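Local coordinates for protein RnfH (Haemophilus influenzae, PDB 2HJ1), which is of unknown function but belongs to the RnfH family of ubiquitin-like proteins and crystallises as a domain-swapped dimer, at residues 37-40 with 41-45. Sequence-based numbering, arbitrary orientation.
Sequences TVQT and AITQS
Thr43 and Gln39, one helical turn apart, illustrate how a threonine can fold its hydroxyl back onto the helix that carries it. From Thr43 CB, which lies 3.5 Å from Gln39 O, the side chain parts into two branches. The hydroxyl, set between the backbone N and the carbonyl carbon (chi1 57°), reaches back to the preceding turn, where Thr43 OG1 donates to Gln39 O at 2.9 Å. It comes in at a C=O...donor angle of 133°, tilted from the carbonyl plane, whereas Thr43 N reaches the same oxygen almost straight, so two donors of one residue grip a single acceptor. The methyl branch, Thr43 CG2, rests against Gln39 O and then meets Gln39 CG at 4.1 Å, the two side chains running askew to each other.

All this takes place on helix 38-45, which follows the antiparallel hairpin of strands 12-19 and 26-33, as the main helix does in the ubiquitin-like fold. Thr37 is its N-cap: OG1 accepts from Thr40 N, while Thr37 O receives Ala41 N in the first of the i to i+4 backbone bonds. On the buried flank Val38 and Ile42 lie side by side, Val38 CG1 touching Ile42 CD1 at 3.8 Å; Val38 also leans on Ile63, and Ile42 on Ile61 and Leu56. Thr40 and Gln44 likewise run alongside each other, and the bend of Gln44 begins only beyond CG, the atom that approaches Thr40 CG2. Further along, Ser45 OG donates to Ile42 O at 2.9 Å, arriving from the same face of the carbonyl as Ser45 N. The second subunit of the swapped dimer reaches the N-terminal turn, its Leu70 packing on Gln39 and its Leu74 on Ala41.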
ATOM      1  N   THR B  37      14.497  -0.627   7.947  1.00 40.61           N
ATOM      2  CA  THR B  37      14.120  -1.122   6.643  1.00 38.85           C
ATOM      3  C   THR B  37      13.019  -2.176   6.771  1.00 37.27           C
ATOM      4  O   THR B  37      12.790  -2.696   7.853  1.00 37.11           O
ATOM      5  CB  THR B  37      15.303  -1.846   5.982  1.00 39.19           C
ATOM      6  OG1 THR B  37      15.760  -2.811   6.926  1.00 38.41           O
ATOM      7  CG2 THR B  37      16.455  -0.835   5.657  1.00 40.14           C
ATOM      8  N   VAL B  38      12.405  -2.535   5.648  1.00 36.35           N
ATOM      9  CA  VAL B  38      11.472  -3.673   5.604  1.00 37.08           C
ATOM     10  C   VAL B  38      12.029  -4.939   6.287  1.00 37.44           C
ATOM     11  O   VAL B  38      11.389  -5.518   7.150  1.00 36.24           O
ATOM     12  CB  VAL B  38      11.139  -3.981   4.153  1.00 36.85           C
ATOM     13  CG1 VAL B  38      10.266  -5.188   4.032  1.00 35.20           C
ATOM     14  CG2 VAL B  38      10.452  -2.702   3.475  1.00 37.00           C
ATOM     15  N   GLN B  39      13.242  -5.369   5.912  1.00 37.32           N
ATOM     16  CA  GLN B  39      13.786  -6.618   6.462  1.00 37.11           C
ATOM     17  C   GLN B  39      14.000  -6.490   7.961  1.00 35.91           C
ATOM     18  O   GLN B  39      13.711  -7.398   8.731  1.00 36.76           O
ATOM     19  CB  GLN B  39      15.135  -6.954   5.758  1.00 37.00           C
ATOM     20  CG  GLN B  39      15.803  -8.250   6.289  1.00 36.64           C
ATOM     21  CD  GLN B  39      17.145  -8.443   5.603  1.00 38.80           C
ATOM     22  OE1 GLN B  39      18.213  -8.104   6.153  1.00 40.13           O
ATOM     23  NE2 GLN B  39      17.080  -8.828   4.357  1.00 31.49           N
ATOM     24  N   THR B  40      14.480  -5.355   8.424  1.00 35.52           N
ATOM     25  CA  THR B  40      14.687  -5.253   9.877  1.00 37.17           C
ATOM     26  C   THR B  40      13.387  -5.302  10.690  1.00 35.35           C
ATOM     27  O   THR B  40      13.324  -5.947  11.730  1.00 36.27           O
ATOM     28  CB  THR B  40      15.498  -3.966  10.233  1.00 38.10           C
ATOM     29  OG1 THR B  40      16.696  -3.935   9.412  1.00 43.19           O
ATOM     30  CG2 THR B  40      15.882  -3.965  11.696  1.00 37.42           C
ATOM     31  N   ALA B  41      12.353  -4.601  10.233  1.00 35.86           N
ATOM     32  CA  ALA B  41      11.016  -4.652  10.915  1.00 34.19           C
ATOM     33  C   ALA B  41      10.533  -6.107  10.948  1.00 33.81           C
ATOM     34  O   ALA B  41      10.158  -6.620  11.977  1.00 34.21           O
ATOM     35  CB  ALA B  41      10.036  -3.790  10.183  1.00 32.99           C
ATOM     36  N   ILE B  42      10.597  -6.790   9.822  1.00 32.87           N
ATOM     37  CA  ILE B  42      10.123  -8.158   9.788  1.00 33.09           C
ATOM     38  C   ILE B  42      10.938  -9.034  10.757  1.00 34.14           C
ATOM     39  O   ILE B  42      10.395  -9.744  11.622  1.00 34.16           O
ATOM     40  CB  ILE B  42      10.139  -8.740   8.350  1.00 32.66           C
ATOM     41  CG1 ILE B  42       9.219  -7.933   7.418  1.00 31.90           C
ATOM     42  CG2 ILE B  42       9.700 -10.251   8.349  1.00 31.38           C
ATOM     43  CD1 ILE B  42       9.321  -8.350   5.907  1.00 33.03           C
ATOM     44  N   THR B  43      12.262  -8.993  10.639  1.00 35.55           N
ATOM     45  CA  THR B  43      13.068  -9.905  11.475  1.00 36.44           C
ATOM     46  C   THR B  43      12.976  -9.570  12.972  1.00 37.56           C
ATOM     47  O   THR B  43      13.025 -10.465  13.809  1.00 38.14           O
ATOM     48  CB  THR B  43      14.557  -9.939  11.005  1.00 37.00           C
ATOM     49  OG1 THR B  43      15.086  -8.616  11.038  1.00 36.69           O
ATOM     50  CG2 THR B  43      14.662 -10.421   9.578  1.00 35.37           C
ATOM     51  N   GLN B  44      12.802  -8.303  13.324  1.00 37.81           N
ATOM     52  CA  GLN B  44      12.669  -7.931  14.767  1.00 39.55           C
ATOM     53  C   GLN B  44      11.255  -8.079  15.398  1.00 39.31           C
ATOM     54  O   GLN B  44      11.091  -8.024  16.637  1.00 39.52           O
ATOM     55  CB  GLN B  44      13.169  -6.485  14.989  1.00 40.75           C
ATOM     56  CG  GLN B  44      14.688  -6.326  14.778  1.00 45.24           C
ATOM     57  CD  GLN B  44      15.521  -7.259  15.678  1.00 54.82           C
ATOM     58  OE1 GLN B  44      16.351  -8.039  15.182  1.00 60.83           O
ATOM     59  NE2 GLN B  44      15.289  -7.197  17.002  1.00 57.54           N
ATOM     60  N   SER B  45      10.236  -8.273  14.561  1.00 37.42           N
ATOM     61  CA  SER B  45       8.840  -8.415  15.067  1.00 35.74           C
ATOM     62  C   SER B  45       8.539  -9.716  15.792  1.00 35.51           C
ATOM     63  O   SER B  45       7.686  -9.769  16.690  1.00 35.90           O
ATOM     64  CB  SER B  45       7.833  -8.194  13.896  1.00 34.28           C
ATOM     65  OG  SER B  45       7.885  -9.282  12.992  1.00 32.35           O
TER